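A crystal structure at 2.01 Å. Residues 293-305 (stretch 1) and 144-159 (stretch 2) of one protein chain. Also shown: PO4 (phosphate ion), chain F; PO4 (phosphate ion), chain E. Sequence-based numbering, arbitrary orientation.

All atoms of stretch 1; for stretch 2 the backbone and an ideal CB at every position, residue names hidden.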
# COMPACT_ATOMS: atom_id res chain seq x y z
N GLU A 293 6.05 11.16 -10.10
CA GLU A 293 6.26 9.90 -10.83
C GLU A 293 4.94 9.15 -10.98
O GLU A 293 4.66 8.58 -12.05
CB GLU A 293 7.25 8.99 -10.09
CG GLU A 293 7.58 7.70 -10.83
CD GLU A 293 8.68 6.88 -10.13
OE1 GLU A 293 8.54 6.55 -8.92
OE2 GLU A 293 9.69 6.56 -10.80
N ILE A 294 4.15 9.10 -9.91
CA ILE A 294 2.83 8.42 -9.96
C ILE A 294 1.86 9.15 -10.89
O ILE A 294 1.17 8.51 -11.69
CB ILE A 294 2.19 8.23 -8.57
CG1 ILE A 294 3.10 7.33 -7.69
CG2 ILE A 294 0.73 7.61 -8.69
CD1 ILE A 294 3.44 5.97 -8.34
N THR A 295 1.84 10.48 -10.82
CA THR A 295 0.94 11.25 -11.71
C THR A 295 1.28 11.00 -13.17
O THR A 295 0.38 10.83 -14.00
CB THR A 295 0.92 12.78 -11.39
OG1 THR A 295 2.21 13.36 -11.59
CG2 THR A 295 0.45 13.04 -9.94
N THR A 296 2.57 10.95 -13.48
CA THR A 296 3.05 10.72 -14.83
C THR A 296 2.55 9.39 -15.37
O THR A 296 2.04 9.31 -16.49
CB THR A 296 4.59 10.73 -14.87
OG1 THR A 296 5.07 12.06 -14.70
CG2 THR A 296 5.09 10.17 -16.18
N LEU A 297 2.71 8.36 -14.55
CA LEU A 297 2.32 7.01 -14.92
C LEU A 297 0.78 6.85 -15.06
O LEU A 297 0.32 6.19 -15.96
CB LEU A 297 2.89 6.01 -13.91
CG LEU A 297 4.43 5.89 -13.81
CD1 LEU A 297 4.80 4.92 -12.70
CD2 LEU A 297 5.07 5.44 -15.15
N VAL A 298 0.02 7.47 -14.16
CA VAL A 298 -1.46 7.45 -14.22
C VAL A 298 -1.93 8.16 -15.50
O VAL A 298 -2.83 7.68 -16.20
CB VAL A 298 -2.05 8.18 -12.98
CG1 VAL A 298 -3.51 8.58 -13.21
CG2 VAL A 298 -1.85 7.34 -11.70
N LYS A 299 -1.28 9.28 -15.82
CA LYS A 299 -1.62 10.07 -17.02
C LYS A 299 -1.25 9.27 -18.27
O LYS A 299 -2.01 9.16 -19.24
CB LYS A 299 -0.82 11.39 -17.03
CG LYS A 299 -1.59 12.65 -17.33
CD LYS A 299 -2.51 12.55 -18.49
CE LYS A 299 -3.11 13.90 -18.75
NZ LYS A 299 -4.15 13.82 -19.75
N GLN A 300 -0.05 8.70 -18.23
CA GLN A 300 0.47 7.93 -19.35
C GLN A 300 -0.40 6.70 -19.72
O GLN A 300 -0.49 6.37 -20.89
CB GLN A 300 1.93 7.57 -19.10
CG GLN A 300 2.58 6.75 -20.16
CD GLN A 300 4.04 7.14 -20.35
OE1 GLN A 300 4.95 6.43 -19.89
NE2 GLN A 300 4.27 8.30 -20.99
N HIS A 301 -1.04 6.06 -18.74
CA HIS A 301 -1.94 4.93 -19.02
C HIS A 301 -3.42 5.35 -19.09
O HIS A 301 -4.31 4.49 -19.08
CB HIS A 301 -1.76 3.81 -17.99
CG HIS A 301 -0.42 3.15 -18.05
ND1 HIS A 301 0.62 3.51 -17.22
CD2 HIS A 301 0.07 2.19 -18.86
CE1 HIS A 301 1.69 2.79 -17.51
NE2 HIS A 301 1.37 1.97 -18.50
N HIS A 302 -3.68 6.65 -19.21
CA HIS A 302 -5.02 7.19 -19.30
C HIS A 302 -5.94 6.71 -18.17
O HIS A 302 -7.14 6.64 -18.35
CB HIS A 302 -5.66 6.80 -20.63
CG HIS A 302 -4.92 7.30 -21.83
ND1 HIS A 302 -5.17 8.53 -22.40
CD2 HIS A 302 -3.94 6.73 -22.57
CE1 HIS A 302 -4.38 8.70 -23.44
NE2 HIS A 302 -3.62 7.62 -23.57
N LEU A 303 -5.39 6.39 -17.00
CA LEU A 303 -6.24 5.90 -15.92
C LEU A 303 -7.34 6.92 -15.54
O LEU A 303 -8.53 6.59 -15.52
CB LEU A 303 -5.42 5.49 -14.70
CG LEU A 303 -4.49 4.29 -14.89
CD1 LEU A 303 -3.85 3.93 -13.55
CD2 LEU A 303 -5.22 3.09 -15.44
N PHE A 304 -6.93 8.15 -15.28
CA PHE A 304 -7.85 9.25 -14.92
C PHE A 304 -6.98 10.50 -14.87
O PHE A 304 -5.76 10.37 -14.88
CB PHE A 304 -8.56 8.99 -13.57
CG PHE A 304 -7.62 8.77 -12.41
CD1 PHE A 304 -7.16 7.50 -12.10
CD2 PHE A 304 -7.19 9.85 -11.63
CE1 PHE A 304 -6.29 7.29 -11.04
CE2 PHE A 304 -6.31 9.65 -10.57
CZ PHE A 304 -5.86 8.36 -10.27
N ASN A 305 -7.56 11.70 -14.85
CA ASN A 305 -6.69 12.88 -14.73
C ASN A 305 -6.36 13.05 -13.27
O ASN A 305 -7.27 13.27 -12.46
CB ASN A 305 -7.25 14.16 -15.34
CG ASN A 305 -6.18 15.26 -15.42
OD1 ASN A 305 -5.50 15.40 -16.44
ND2 ASN A 305 -5.96 15.98 -14.32
N UNK A 144 -6.52 -3.70 -7.32
CA UNK A 144 -7.48 -2.73 -7.82
C UNK A 144 -6.93 -2.19 -9.14
O UNK A 144 -5.71 -2.17 -9.34
CB UNK A 144 -7.73 -1.61 -6.81
N UNK A 145 -7.80 -1.77 -10.05
CA UNK A 145 -7.32 -1.17 -11.31
C UNK A 145 -6.47 0.11 -11.05
O UNK A 145 -5.56 0.41 -11.80
CB UNK A 145 -8.51 -0.83 -12.21
N UNK A 146 -6.78 0.85 -9.99
CA UNK A 146 -6.02 2.06 -9.65
C UNK A 146 -5.03 1.66 -8.59
O UNK A 146 -5.27 1.83 -7.39
CB UNK A 146 -6.92 3.20 -9.17
N UNK A 147 -3.90 1.12 -9.04
CA UNK A 147 -2.89 0.65 -8.13
C UNK A 147 -1.52 0.73 -8.75
O UNK A 147 -1.39 0.71 -9.96
CB UNK A 147 -3.19 -0.78 -7.69
N UNK A 148 -0.51 0.85 -7.90
CA UNK A 148 0.89 0.82 -8.31
C UNK A 148 1.22 -0.57 -8.91
O UNK A 148 2.12 -0.71 -9.71
CB UNK A 148 1.80 1.14 -7.12
N UNK A 149 0.47 -1.58 -8.49
CA UNK A 149 0.64 -2.95 -8.98
C UNK A 149 0.36 -3.03 -10.46
O UNK A 149 1.14 -3.63 -11.20
CB UNK A 149 -0.27 -3.92 -8.22
N UNK A 150 -0.73 -2.41 -10.92
CA UNK A 150 -1.02 -2.31 -12.35
C UNK A 150 0.15 -1.63 -13.08
O UNK A 150 0.58 -2.08 -14.14
CB UNK A 150 -2.32 -1.54 -12.58
N UNK A 151 0.64 -0.54 -12.52
CA UNK A 151 1.74 0.21 -13.13
C UNK A 151 3.03 -0.61 -13.18
O UNK A 151 3.74 -0.59 -14.17
CB UNK A 151 1.98 1.51 -12.36
N UNK A 152 3.33 -1.33 -12.11
CA UNK A 152 4.53 -2.16 -12.05
C UNK A 152 4.48 -3.23 -13.13
O UNK A 152 5.47 -3.47 -13.85
CB UNK A 152 4.68 -2.80 -10.67
N UNK A 153 3.31 -3.86 -13.27
CA UNK A 153 3.15 -4.91 -14.25
C UNK A 153 3.26 -4.41 -15.67
O UNK A 153 3.88 -5.06 -16.51
CB UNK A 153 1.80 -5.60 -14.05
N UNK A 154 2.68 -3.24 -15.94
CA UNK A 154 2.77 -2.65 -17.27
C UNK A 154 4.20 -2.23 -17.59
O UNK A 154 4.63 -2.28 -18.75
CB UNK A 154 1.83 -1.45 -17.38
N UNK A 155 4.94 -1.79 -16.58
CA UNK A 155 6.32 -1.41 -16.81
C UNK A 155 7.15 -2.67 -17.07
O UNK A 155 8.05 -2.66 -17.91
CB UNK A 155 6.87 -0.62 -15.62
N UNK A 156 6.81 -3.76 -16.37
CA UNK A 156 7.52 -5.01 -16.56
C UNK A 156 7.19 -5.54 -17.94
O UNK A 156 8.06 -6.05 -18.63
CB UNK A 156 7.16 -6.03 -15.48
N UNK A 157 5.95 -5.36 -18.38
CA UNK A 157 5.57 -5.80 -19.73
C UNK A 157 6.42 -5.10 -20.80
O UNK A 157 6.87 -5.73 -21.77
CB UNK A 157 4.09 -5.53 -19.98
N UNK A 158 6.63 -3.79 -20.64
CA UNK A 158 7.46 -3.02 -21.59
C UNK A 158 8.92 -3.42 -21.50
O UNK A 158 9.59 -3.53 -22.51
CB UNK A 158 7.32 -1.52 -21.33
N UNK A 159 9.44 -3.63 -20.28
CA UNK A 159 10.85 -4.04 -20.13
C UNK A 159 11.11 -5.39 -20.79
O UNK A 159 12.18 -5.63 -21.34
CB UNK A 159 11.23 -4.11 -18.65
P PO4 F . -14.46 -0.23 -7.50
O1 PO4 F . -13.79 -1.46 -8.06
O2 PO4 F . -13.51 0.54 -6.63
O3 PO4 F . -14.87 0.68 -8.63
O4 PO4 F . -15.68 -0.67 -6.74
P PO4 E . -14.41 4.42 -13.19
O1 PO4 E . -15.56 3.51 -13.54
O2 PO4 E . -13.32 3.62 -12.53
O3 PO4 E . -13.87 5.05 -14.45
O4 PO4 E . -14.85 5.50 -12.23

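Position 144 lies beyond the reach of stretch 1, in extended backbone, so nothing there dictates its residue; a phosphate ion some way off would reward a donor. It is His144, whose NE2 donates to O2 of phosphate F at 2.6 Å. At 145 the CA-to-CB bond runs sideways, and two phosphates lie on that side of the chain; a long cation would suit. Arg145 binds both, NH2 donating to O3 of phosphate F at 2.7 Å and to O2 of phosphate E at 2.8 Å.

Position 146 is more constrained. Its ideal CB is 4.5 Å from Phe304 CE1, and Leu303 is close by, so a large apolar or aromatic side chain would suit. Tyr146 offers its ring face to the edge of Phe304, with planes at 88°, while Tyr146 OH donates to O2 of phosphate E at 2.4 Å, a very short bond.

At 147 the CB points away, and a helix starts at the next residue; Ser, Thr, Asp or Asn could cap it. Ser147 does, its OG accepting from the backbone N of position 150 at 3.2 Å. Position 148 points sideways, its ideal CB 5.2 Å from Ile294 CD1, which leaves room for a small or β-branched residue. It is Thr148, with OG1 4.3 Å from Ile294 CD1. Position 149 is out of reach and holds His149.

Position 150 points toward stretch 1 but has nothing within 5.5 Å of its ideal CB, so a long or aromatic side chain is needed to bridge the gap. Tyr150 brings CE1 to 3.8 Å from Leu303 CD2 and turns its ring edge to the face of His301.

Position 151 has its ideal CB 4.4 Å from Leu297 CD1 and 5.3 Å from His301 CE1; Leu, Ile or Met could fill the space. Leu151 places CD1 3.8 Å from Leu297 CB and CD2 3.6 Å from His301 ND1, which already donates to Leu297 O.

Positions 152 and 153 make no contact; both are leucine. At 154 the ideal CB is just 3.6 Å from His301 NE2, so a small residue, or a longer one that turns aside, such as Glu or Gln, would suit. Glu154 turns aside (chi1 m). His301 NE2, covered by this contact, has no hydrogen-bonding partner in the model.

Positions 155 and 156, Glu155 and Leu156, make no contact. Position 157 points toward stretch 1, but nothing lies within 5.5 Å of its ideal CB, so many residues would fit; a cation could pair with Glu154. Arg157 does, NH2 to Glu154 OE1 at 2.7 Å. Position 158 points toward stretch 1 across open space near Gln300, favouring a long polar chain; Lys158 NZ comes within 4.0 Å of Gln300 OE1. Position 159 is out of reach, so a polar residue would do; it is Gln159.

Stretch 2 (144-159) HRYSTHYLLLEELRKQ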
# COMPACT_ATOMS: atom_id res chain seq x y z
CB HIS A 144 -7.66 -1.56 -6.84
CG HIS A 144 -8.92 -0.79 -7.04
ND1 HIS A 144 -9.05 0.20 -8.00
CD2 HIS A 144 -10.13 -0.89 -6.44
CE1 HIS A 144 -10.29 0.68 -7.96
NE2 HIS A 144 -10.96 0.04 -7.02
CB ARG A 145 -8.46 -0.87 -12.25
CG ARG A 145 -9.55 0.03 -11.71
CD ARG A 145 -10.74 -0.08 -12.64
NE ARG A 145 -11.87 0.74 -12.24
CZ ARG A 145 -12.74 0.43 -11.28
NH1 ARG A 145 -12.58 -0.67 -10.54
NH2 ARG A 145 -13.74 1.25 -11.03
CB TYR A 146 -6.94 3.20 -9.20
CG TYR A 146 -8.06 3.45 -10.21
CD1 TYR A 146 -7.76 3.73 -11.54
CD2 TYR A 146 -9.40 3.46 -9.82
CE1 TYR A 146 -8.78 3.96 -12.47
CE2 TYR A 146 -10.41 3.68 -10.75
CZ TYR A 146 -10.09 3.94 -12.07
OH TYR A 146 -11.07 4.17 -13.00
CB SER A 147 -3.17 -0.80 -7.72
OG SER A 147 -3.06 -1.73 -8.80
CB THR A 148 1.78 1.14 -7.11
OG1 THR A 148 1.56 2.50 -6.75
CG2 THR A 148 3.31 0.93 -7.39
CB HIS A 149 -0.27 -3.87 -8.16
CG HIS A 149 -0.09 -3.67 -6.70
ND1 HIS A 149 -0.89 -2.80 -5.97
CD2 HIS A 149 0.86 -4.12 -5.85
CE1 HIS A 149 -0.46 -2.78 -4.73
NE2 HIS A 149 0.59 -3.57 -4.62
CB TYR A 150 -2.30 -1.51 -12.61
CG TYR A 150 -2.55 -1.15 -14.06
CD1 TYR A 150 -2.27 0.12 -14.57
CD2 TYR A 150 -3.03 -2.11 -14.95
CE1 TYR A 150 -2.50 0.42 -15.91
CE2 TYR A 150 -3.26 -1.82 -16.26
CZ TYR A 150 -2.99 -0.56 -16.75
OH TYR A 150 -3.24 -0.32 -18.07
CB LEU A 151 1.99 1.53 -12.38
CG LEU A 151 0.76 2.45 -12.31
CD1 LEU A 151 1.08 3.68 -11.44
CD2 LEU A 151 0.27 2.86 -13.70
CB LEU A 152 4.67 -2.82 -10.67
CG LEU A 152 5.17 -1.95 -9.52
CD1 LEU A 152 4.89 -2.63 -8.17
CD2 LEU A 152 6.67 -1.66 -9.69
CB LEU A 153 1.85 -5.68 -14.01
CG LEU A 153 1.88 -6.72 -12.90
CD1 LEU A 153 0.39 -7.13 -12.55
CD2 LEU A 153 2.68 -7.92 -13.34
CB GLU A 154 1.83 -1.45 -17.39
CG GLU A 154 0.41 -1.86 -17.63
CD GLU A 154 0.24 -2.48 -18.98
OE1 GLU A 154 0.27 -1.73 -19.98
OE2 GLU A 154 0.04 -3.70 -19.07
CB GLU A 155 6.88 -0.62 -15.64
CG GLU A 155 8.34 -0.17 -15.83
CD GLU A 155 8.56 0.61 -17.11
OE1 GLU A 155 7.67 1.40 -17.48
OE2 GLU A 155 9.63 0.42 -17.75
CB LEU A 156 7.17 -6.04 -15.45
CG LEU A 156 7.71 -7.47 -15.69
CD1 LEU A 156 9.22 -7.47 -15.78
CD2 LEU A 156 7.26 -8.44 -14.62
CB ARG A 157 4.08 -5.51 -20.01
CG ARG A 157 3.65 -5.96 -21.42
CD ARG A 157 2.20 -5.60 -21.77
NE ARG A 157 1.94 -4.19 -21.53
CZ ARG A 157 2.37 -3.20 -22.31
NH1 ARG A 157 3.09 -3.44 -23.40
NH2 ARG A 157 2.10 -1.95 -21.96
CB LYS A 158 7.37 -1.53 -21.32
CG LYS A 158 6.01 -0.90 -21.48
CD LYS A 158 6.11 0.55 -21.00
CE LYS A 158 4.79 1.10 -20.53
NZ LYS A 158 5.04 2.45 -19.95
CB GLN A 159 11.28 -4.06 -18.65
CG GLN A 159 11.28 -2.68 -18.01
CD GLN A 159 11.48 -2.71 -16.49
OE1 GLN A 159 11.57 -3.78 -15.87
NE2 GLN A 159 11.55 -1.52 -15.89
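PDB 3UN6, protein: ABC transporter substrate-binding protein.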